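Local coordinates for protein 4-hydroxyphenylpyruvate dioxygenase (Pseudomonas putida, PDB 5HMQ) that catalyses the metal-dependent dehydration of 3-dehydroshikimate to protocatechuate in quinate and shikimate breakdown, through a sugar isomerase-like barrel fused to a dioxygenase-like domain, at residues H522-D527 / F598-I603; V543-I548 / F587-E592; D29-F34 / L55-T60. One frame throughout, in Å; residues are numbered along the deposited sequence.

All three contacts are mainly buried, but they serve different parts of the fusion protein. Interactions 1 and 2 share one mixed sheet of the C-terminal dioxygenase-like domain: strand 599-606 of interaction 1 lies beside strand 585-590 of interaction 2, and their centres are about 10 Å apart. Interaction 1 joins central strands and carries metal ligands and aromatic rings. Interaction 2, where a loop crosses residues 589-592, rests on two backbone bonds and aliphatic groups, and is looser and partly exposed around Pro544 and Glu592. Interaction 3 lies in the N-terminal barrel, its centre about 48 Å from that of interaction 1, and pairs neighbouring parallel strands with aliphatic packing beneath the helices.

Interaction 1. Residues H522-D527 / F598-I603; sequences HHIAFD and FFFEII. With MG (magnesium ion), chain L.
Two parallel neighbouring strands, 522-527 and 599-603, pair in the mixed sheet of the second vicinal oxygen chelate module, and supply two of the three protein ligands of its magnesium ion. Backbone hydrogen bonds are donated from both strands, the straightest from Phe526 N to Glu601 O at 2.8 Å. His523, Phe599, Ala525 and Glu601 project from the face that carries the metal. His523 NE2 binds it at 2.4 Å, opposite water 1, while Glu601, with CG anti to the backbone N (chi1 176°) and an extended chain, brings OE1 to 2.3 Å, opposite water 2. His445 from strand 440-450 completes a two-histidine, one-carboxylate facial triad, leaving three positions to water. The other carboxylate oxygen, OE2, is held by His588 ND1 and water 1, which fixes the carboxylate rotation. Beside the metal site on this face, Phe599 lies alongside both histidines: its CE1 edge meets one face of the His522 ring, and its own face receives His523 CB, 3.5 Å from the ring centroid. On the reverse side, Ile524 and Phe526 pack beside Phe600, the two phenyl rings meeting rim to rim. His522 and His523 form a classic bulge opposite Ala447, consistent with their imidazoles lying in bonding reach. His523 ND1 donates to His522 ND1 at 3.0 Å and 169°, in the plane of both rings, setting the ring's rotation and leaving NE2 for magnesium.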
# COMPACT_ATOMS: atom_id res chain seq x y z
N HIS C 522 -4.58 -14.74 -11.55
CA HIS C 522 -3.29 -15.42 -11.60
C HIS C 522 -3.35 -16.60 -12.57
O HIS C 522 -2.53 -16.69 -13.49
CB HIS C 522 -2.89 -15.88 -10.20
CG HIS C 522 -1.51 -16.45 -10.12
ND1 HIS C 522 -1.26 -17.81 -10.06
CD2 HIS C 522 -0.29 -15.85 -10.10
CE1 HIS C 522 0.04 -18.01 -10.00
NE2 HIS C 522 0.65 -16.84 -10.02
N HIS C 523 -4.32 -17.49 -12.39
CA HIS C 523 -4.55 -18.58 -13.33
C HIS C 523 -5.93 -19.17 -13.11
O HIS C 523 -6.53 -19.01 -12.04
CB HIS C 523 -3.47 -19.67 -13.22
CG HIS C 523 -3.57 -20.50 -11.98
ND1 HIS C 523 -2.91 -20.18 -10.82
CD2 HIS C 523 -4.22 -21.67 -11.74
CE1 HIS C 523 -3.17 -21.10 -9.90
NE2 HIS C 523 -3.96 -22.01 -10.44
N ILE C 524 -6.42 -19.85 -14.14
CA ILE C 524 -7.72 -20.53 -14.11
C ILE C 524 -7.47 -22.01 -14.36
O ILE C 524 -6.76 -22.37 -15.31
CB ILE C 524 -8.69 -19.94 -15.15
CG1 ILE C 524 -8.84 -18.43 -14.94
CG2 ILE C 524 -10.04 -20.63 -15.07
CD1 ILE C 524 -9.23 -17.67 -16.18
N ALA C 525 -8.06 -22.86 -13.53
CA ALA C 525 -7.80 -24.29 -13.56
C ALA C 525 -9.07 -25.04 -13.94
O ALA C 525 -10.11 -24.87 -13.30
CB ALA C 525 -7.28 -24.78 -12.21
N PHE C 526 -8.97 -25.87 -14.98
CA PHE C 526 -10.06 -26.74 -15.41
C PHE C 526 -9.70 -28.18 -15.11
O PHE C 526 -8.53 -28.58 -15.20
CB PHE C 526 -10.33 -26.57 -16.91
CG PHE C 526 -10.40 -25.14 -17.36
CD1 PHE C 526 -11.46 -24.33 -17.01
CD2 PHE C 526 -9.39 -24.61 -18.16
CE1 PHE C 526 -11.53 -23.02 -17.44
CE2 PHE C 526 -9.45 -23.30 -18.60
CZ PHE C 526 -10.52 -22.50 -18.23
N ASP C 527 -10.70 -28.98 -14.75
CA ASP C 527 -10.47 -30.39 -14.48
C ASP C 527 -10.94 -31.24 -15.66
O ASP C 527 -11.66 -30.77 -16.55
CB ASP C 527 -11.18 -30.83 -13.19
CG ASP C 527 -12.70 -30.86 -13.31
OD1 ASP C 527 -13.25 -30.27 -14.27
OD2 ASP C 527 -13.35 -31.47 -12.44
N PHE C 598 -2.52 -13.86 -17.06
CA PHE C 598 -2.97 -15.13 -16.53
C PHE C 598 -2.57 -16.28 -17.45
O PHE C 598 -2.41 -16.11 -18.66
CB PHE C 598 -4.49 -15.12 -16.37
CG PHE C 598 -5.23 -14.59 -17.56
CD1 PHE C 598 -5.56 -15.41 -18.63
CD2 PHE C 598 -5.60 -13.25 -17.62
CE1 PHE C 598 -6.23 -14.92 -19.73
CE2 PHE C 598 -6.28 -12.75 -18.72
CZ PHE C 598 -6.60 -13.59 -19.77
N PHE C 599 -2.38 -17.45 -16.85
CA PHE C 599 -2.19 -18.69 -17.58
C PHE C 599 -3.30 -19.66 -17.21
O PHE C 599 -4.14 -19.37 -16.35
CB PHE C 599 -0.81 -19.30 -17.30
CG PHE C 599 -0.54 -19.58 -15.84
CD1 PHE C 599 -0.02 -18.59 -15.02
CD2 PHE C 599 -0.76 -20.84 -15.31
CE1 PHE C 599 0.24 -18.84 -13.68
CE2 PHE C 599 -0.50 -21.10 -13.97
CZ PHE C 599 -0.00 -20.10 -13.16
N PHE C 600 -3.32 -20.81 -17.87
CA PHE C 600 -4.35 -21.80 -17.64
C PHE C 600 -3.73 -23.08 -17.09
O PHE C 600 -2.53 -23.33 -17.24
CB PHE C 600 -5.14 -22.11 -18.92
CG PHE C 600 -5.94 -20.94 -19.43
CD1 PHE C 600 -5.39 -20.06 -20.34
CD2 PHE C 600 -7.23 -20.73 -18.98
CE1 PHE C 600 -6.12 -18.98 -20.80
CE2 PHE C 600 -7.97 -19.66 -19.45
CZ PHE C 600 -7.41 -18.78 -20.36
N GLU C 601 -4.57 -23.88 -16.44
CA GLU C 601 -4.15 -25.13 -15.83
C GLU C 601 -5.21 -26.19 -16.10
O GLU C 601 -6.41 -25.91 -16.02
CB GLU C 601 -3.94 -24.97 -14.32
CG GLU C 601 -3.58 -26.26 -13.59
CD GLU C 601 -3.45 -26.07 -12.09
OE1 GLU C 601 -3.87 -25.01 -11.59
OE2 GLU C 601 -2.93 -26.98 -11.42
N ILE C 602 -4.76 -27.40 -16.43
CA ILE C 602 -5.62 -28.56 -16.60
C ILE C 602 -5.21 -29.59 -15.56
O ILE C 602 -4.03 -29.94 -15.46
CB ILE C 602 -5.51 -29.14 -18.02
CG1 ILE C 602 -5.91 -28.10 -19.06
CG2 ILE C 602 -6.35 -30.41 -18.15
CD1 ILE C 602 -5.59 -28.49 -20.49
N ILE C 603 -6.18 -30.08 -14.79
CA ILE C 603 -5.91 -30.99 -13.68
C ILE C 603 -6.77 -32.24 -13.81
O ILE C 603 -7.83 -32.24 -14.43
CB ILE C 603 -6.14 -30.33 -12.31
CG1 ILE C 603 -7.64 -30.15 -12.04
CG2 ILE C 603 -5.43 -28.99 -12.22
CD1 ILE C 603 -7.97 -29.90 -10.59
MG MG L . -3.76 -24.17 -9.46
O HOH W 1 -3.47 -26.11 -8.80
O HOH W 2 -3.60 -23.27 -7.27
O HOH W 3 -1.69 -23.98 -9.44

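Interaction 2. Residues V543-I548 / F587-E592; sequences VPLLEI and FHVYTE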
# COMPACT_ATOMS: atom_id res chain seq x y z
N VAL C 543 -1.77 -25.38 -28.03
CA VAL C 543 -1.70 -24.78 -26.69
C VAL C 543 -0.26 -24.80 -26.21
O VAL C 543 0.38 -25.87 -26.20
CB VAL C 543 -2.61 -25.53 -25.73
CG1 VAL C 543 -2.42 -25.01 -24.31
CG2 VAL C 543 -4.07 -25.39 -26.15
N PRO C 544 0.31 -23.65 -25.78
CA PRO C 544 1.72 -23.61 -25.36
C PRO C 544 1.93 -24.12 -23.94
O PRO C 544 2.26 -23.38 -23.00
CB PRO C 544 2.06 -22.12 -25.51
CG PRO C 544 0.78 -21.43 -25.23
CD PRO C 544 -0.32 -22.31 -25.77
N LEU C 545 1.74 -25.42 -23.76
CA LEU C 545 1.99 -26.06 -22.48
C LEU C 545 3.49 -26.09 -22.18
O LEU C 545 4.33 -26.13 -23.09
CB LEU C 545 1.40 -27.47 -22.46
CG LEU C 545 -0.08 -27.55 -22.80
CD1 LEU C 545 -0.42 -28.96 -23.24
CD2 LEU C 545 -0.95 -27.13 -21.62
N LEU C 546 3.83 -26.10 -20.89
CA LEU C 546 5.22 -25.98 -20.48
C LEU C 546 6.00 -27.27 -20.71
O LEU C 546 5.45 -28.37 -20.63
CB LEU C 546 5.30 -25.61 -19.00
CG LEU C 546 4.53 -24.37 -18.56
CD1 LEU C 546 4.67 -24.17 -17.07
CD2 LEU C 546 5.04 -23.15 -19.32
N GLU C 547 7.29 -27.11 -20.98
CA GLU C 547 8.22 -28.22 -21.05
C GLU C 547 8.86 -28.43 -19.68
O GLU C 547 9.43 -27.50 -19.11
CB GLU C 547 9.32 -27.97 -22.08
CG GLU C 547 10.42 -29.03 -22.10
CD GLU C 547 11.43 -28.82 -23.20
OE1 GLU C 547 11.04 -28.32 -24.28
OE2 GLU C 547 12.62 -29.12 -22.98
N ILE C 548 8.75 -29.65 -19.17
CA ILE C 548 9.23 -29.99 -17.83
C ILE C 548 10.57 -30.70 -17.97
O ILE C 548 10.67 -31.65 -18.76
CB ILE C 548 8.22 -30.87 -17.08
CG1 ILE C 548 6.85 -30.19 -17.05
CG2 ILE C 548 8.70 -31.15 -15.67
CD1 ILE C 548 6.86 -28.80 -16.45
N PHE C 587 -2.69 -34.97 -11.22
CA PHE C 587 -2.00 -34.83 -12.50
C PHE C 587 -2.44 -33.51 -13.11
O PHE C 587 -3.63 -33.30 -13.36
CB PHE C 587 -2.34 -35.99 -13.44
CG PHE C 587 -2.16 -37.35 -12.83
CD1 PHE C 587 -0.91 -37.93 -12.76
CD2 PHE C 587 -3.25 -38.05 -12.32
CE1 PHE C 587 -0.74 -39.18 -12.20
CE2 PHE C 587 -3.08 -39.30 -11.76
CZ PHE C 587 -1.83 -39.87 -11.70
N HIS C 588 -1.48 -32.61 -13.33
CA HIS C 588 -1.83 -31.29 -13.82
C HIS C 588 -0.71 -30.75 -14.71
O HIS C 588 0.45 -31.13 -14.57
CB HIS C 588 -2.11 -30.32 -12.65
CG HIS C 588 -0.97 -30.15 -11.70
ND1 HIS C 588 -0.66 -28.93 -11.13
CD2 HIS C 588 -0.08 -31.04 -11.19
CE1 HIS C 588 0.38 -29.08 -10.33
NE2 HIS C 588 0.75 -30.34 -10.35
N VAL C 589 -1.10 -29.87 -15.63
CA VAL C 589 -0.18 -29.20 -16.54
C VAL C 589 -0.55 -27.72 -16.58
O VAL C 589 -1.67 -27.32 -16.27
CB VAL C 589 -0.20 -29.79 -17.96
CG1 VAL C 589 0.29 -31.23 -17.95
CG2 VAL C 589 -1.60 -29.70 -18.56
N TYR C 590 0.42 -26.90 -16.98
CA TYR C 590 0.23 -25.46 -17.09
C TYR C 590 0.55 -24.99 -18.50
O TYR C 590 1.41 -25.54 -19.19
CB TYR C 590 1.12 -24.71 -16.09
CG TYR C 590 0.85 -25.03 -14.64
CD1 TYR C 590 -0.23 -24.44 -13.98
CD2 TYR C 590 1.66 -25.89 -13.92
CE1 TYR C 590 -0.49 -24.72 -12.65
CE2 TYR C 590 1.41 -26.17 -12.59
CZ TYR C 590 0.33 -25.58 -11.96
OH TYR C 590 0.07 -25.85 -10.64
N THR C 591 -0.17 -23.95 -18.93
CA THR C 591 0.18 -23.23 -20.14
C THR C 591 1.10 -22.06 -19.81
O THR C 591 1.26 -21.66 -18.66
CB THR C 591 -1.08 -22.71 -20.85
OG1 THR C 591 -1.57 -21.55 -20.16
CG2 THR C 591 -2.16 -23.77 -20.86
N GLU C 592 1.72 -21.51 -20.85
CA GLU C 592 2.42 -20.25 -20.69
C GLU C 592 1.40 -19.15 -20.40
O GLU C 592 0.21 -19.30 -20.69
CB GLU C 592 3.22 -19.91 -21.95
CG GLU C 592 4.37 -20.85 -22.22
CD GLU C 592 5.10 -20.52 -23.51
OE1 GLU C 592 4.47 -19.94 -24.42
OE2 GLU C 592 6.31 -20.83 -23.62
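In the loop 543-548, which follows helix 531-541, residues 543-546 run at about 101° to residues 589-592 and are joined to them by one backbone bridge, Leu545 with Thr591. Two hydrogen bonds flank this bridge. Leu546 N reaches Tyr590 O at 3.0 Å, nearly along the C=O axis, and Glu592 N reaches Pro544 O at 2.9 Å from above the carbonyl plane. The tight part is aliphatic and lies on both sides of the crossing. Leu545 bends back so that CD2 rests 3.7 Å from Thr591 CG2 and also meets Val589 CG2; Val543 CG1 touches the same threonine methyl. Leu546 drapes its isobutyl group over the strand, CD1 at 3.7 Å from Tyr590 CB and CD2 against Glu592 CG, with helix 617-625 packed on it. The looser side is at Pro544 and Glu592, both partly exposed, where OE1 of the extended glutamate lies 3.4 Å from Pro544 CB. Pro544 itself centres an inverse gamma turn, closed by Leu545 N and Val543 O, 2.8 Å apart, and touches Trp316 of helix 307-319. Thr591 OG1 donates to Glu592 O and is also hydrogen-bonded to Phe600 N, tying Thr591 to strand 599-606. The Tyr590 ring leaves this loop for the magnesium site. The contact lays the start of the connection that leaves helix 531-541 across residues 589-592, in the beta-alpha-beta-beta-beta unit of a vicinal oxygen chelate module.

Interaction 3. Residues D29-F34 / L55-T60; sequences DGVEIF and LGIAIT
Peptide groups, not rings, are the flat units that meet between 29-34 and 55-60. Ala58 N donates a hydrogen bond to Asp29 O within the carbonyl plane at 2.9 Å, and Thr60 N one to Val31 O at 3.0 Å from 36° above that plane; between them, Val31 N to Ala58 O is a weak hydrogen bond. The short strand segments 30-34 and 58-60 pair in parallel, their directions 55° apart. One side of the sheet carries Val31 and Ile59. With Ile57 and Ile33 they make an aliphatic seam under helices 16-25 and 45-55: Val31 CG1 lies 4.0 Å from Ile57 CD1, and the Ile33 and Ile59 side chains cross obliquely, CG1 of Ile33 lying 3.7 Å from CG2 of Ile59. On the other side Thr60 CG2 comes 3.7 Å from Gly30 CA, directly on the glycine backbone. The buried carboxylate of Glu32 is held through OE2 by Ser239 and through OE1 by Gln63 and Gln193; Gln193 is a catalytic metal ligand, placing Glu32 in the second shell. Gly56, with positive phi, ends helix 45-55 in a Schellman motif. Strand 30-34, the helical connection ending in 45-55, and strand 58-66 form a beta-alpha-beta crossover of the TIM barrel.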
# COMPACT_ATOMS: atom_id res chain seq x y z
N ASP C 29 -19.64 3.51 16.77
CA ASP C 29 -20.26 4.29 17.83
C ASP C 29 -19.24 5.03 18.68
O ASP C 29 -19.54 6.11 19.19
CB ASP C 29 -21.10 3.38 18.75
CG ASP C 29 -22.11 2.55 17.98
OD1 ASP C 29 -23.11 3.12 17.50
OD2 ASP C 29 -21.90 1.32 17.86
N GLY C 30 -18.03 4.48 18.82
CA GLY C 30 -17.04 5.03 19.73
C GLY C 30 -15.64 4.96 19.15
O GLY C 30 -15.43 4.42 18.06
N VAL C 31 -14.70 5.52 19.90
CA VAL C 31 -13.30 5.56 19.49
C VAL C 31 -12.43 5.53 20.74
O VAL C 31 -12.73 6.19 21.74
CB VAL C 31 -13.01 6.80 18.62
CG1 VAL C 31 -13.50 8.07 19.30
CG2 VAL C 31 -11.52 6.90 18.33
N GLU C 32 -11.35 4.75 20.68
CA GLU C 32 -10.29 4.84 21.68
C GLU C 32 -9.29 5.89 21.22
O GLU C 32 -8.75 5.80 20.11
CB GLU C 32 -9.58 3.50 21.89
CG GLU C 32 -10.41 2.25 21.68
CD GLU C 32 -9.58 0.98 21.85
OE1 GLU C 32 -8.47 1.07 22.41
OE2 GLU C 32 -10.04 -0.10 21.42
N ILE C 33 -9.06 6.90 22.05
CA ILE C 33 -8.08 7.94 21.74
C ILE C 33 -6.71 7.43 22.17
O ILE C 33 -6.43 7.29 23.37
CB ILE C 33 -8.42 9.27 22.42
CG1 ILE C 33 -9.69 9.86 21.80
CG2 ILE C 33 -7.27 10.25 22.27
CD1 ILE C 33 -9.52 10.35 20.38
N PHE C 34 -5.85 7.14 21.20
CA PHE C 34 -4.47 6.79 21.47
C PHE C 34 -3.70 8.07 21.80
O PHE C 34 -3.77 9.05 21.05
CB PHE C 34 -3.86 6.08 20.25
CG PHE C 34 -2.55 5.41 20.52
CD1 PHE C 34 -2.47 4.29 21.33
CD2 PHE C 34 -1.38 5.87 19.92
CE1 PHE C 34 -1.26 3.66 21.57
CE2 PHE C 34 -0.17 5.24 20.15
CZ PHE C 34 -0.11 4.13 20.97
N LEU C 55 -19.48 14.67 15.27
CA LEU C 55 -19.57 13.51 14.39
C LEU C 55 -20.49 12.42 14.92
O LEU C 55 -20.79 11.47 14.19
CB LEU C 55 -18.17 12.92 14.15
CG LEU C 55 -17.21 13.82 13.38
CD1 LEU C 55 -15.78 13.33 13.52
CD2 LEU C 55 -17.61 13.90 11.91
N GLY C 56 -20.96 12.54 16.16
CA GLY C 56 -21.85 11.56 16.73
C GLY C 56 -21.20 10.30 17.24
O GLY C 56 -21.87 9.26 17.31
N ILE C 57 -19.92 10.35 17.59
CA ILE C 57 -19.23 9.20 18.16
C ILE C 57 -18.74 9.58 19.55
O ILE C 57 -18.39 10.73 19.82
CB ILE C 57 -18.05 8.72 17.28
CG1 ILE C 57 -17.02 9.83 17.09
CG2 ILE C 57 -18.56 8.20 15.94
CD1 ILE C 57 -15.78 9.39 16.34
N ALA C 58 -18.74 8.59 20.45
CA ALA C 58 -18.27 8.78 21.81
C ALA C 58 -16.80 8.40 21.93
O ALA C 58 -16.28 7.60 21.15
CB ALA C 58 -19.11 7.95 22.79
N ILE C 59 -16.13 9.01 22.90
CA ILE C 59 -14.77 8.61 23.26
C ILE C 59 -14.89 7.58 24.37
O ILE C 59 -15.14 7.92 25.53
CB ILE C 59 -13.91 9.81 23.68
CG1 ILE C 59 -13.80 10.80 22.52
CG2 ILE C 59 -12.53 9.35 24.11
CD1 ILE C 59 -12.96 12.03 22.84
N THR C 60 -14.74 6.31 24.01
CA THR C 60 -15.01 5.21 24.92
C THR C 60 -13.81 4.80 25.77
O THR C 60 -13.98 4.04 26.73
CB THR C 60 -15.50 3.98 24.14
OG1 THR C 60 -14.48 3.55 23.24
CG2 THR C 60 -16.76 4.33 23.35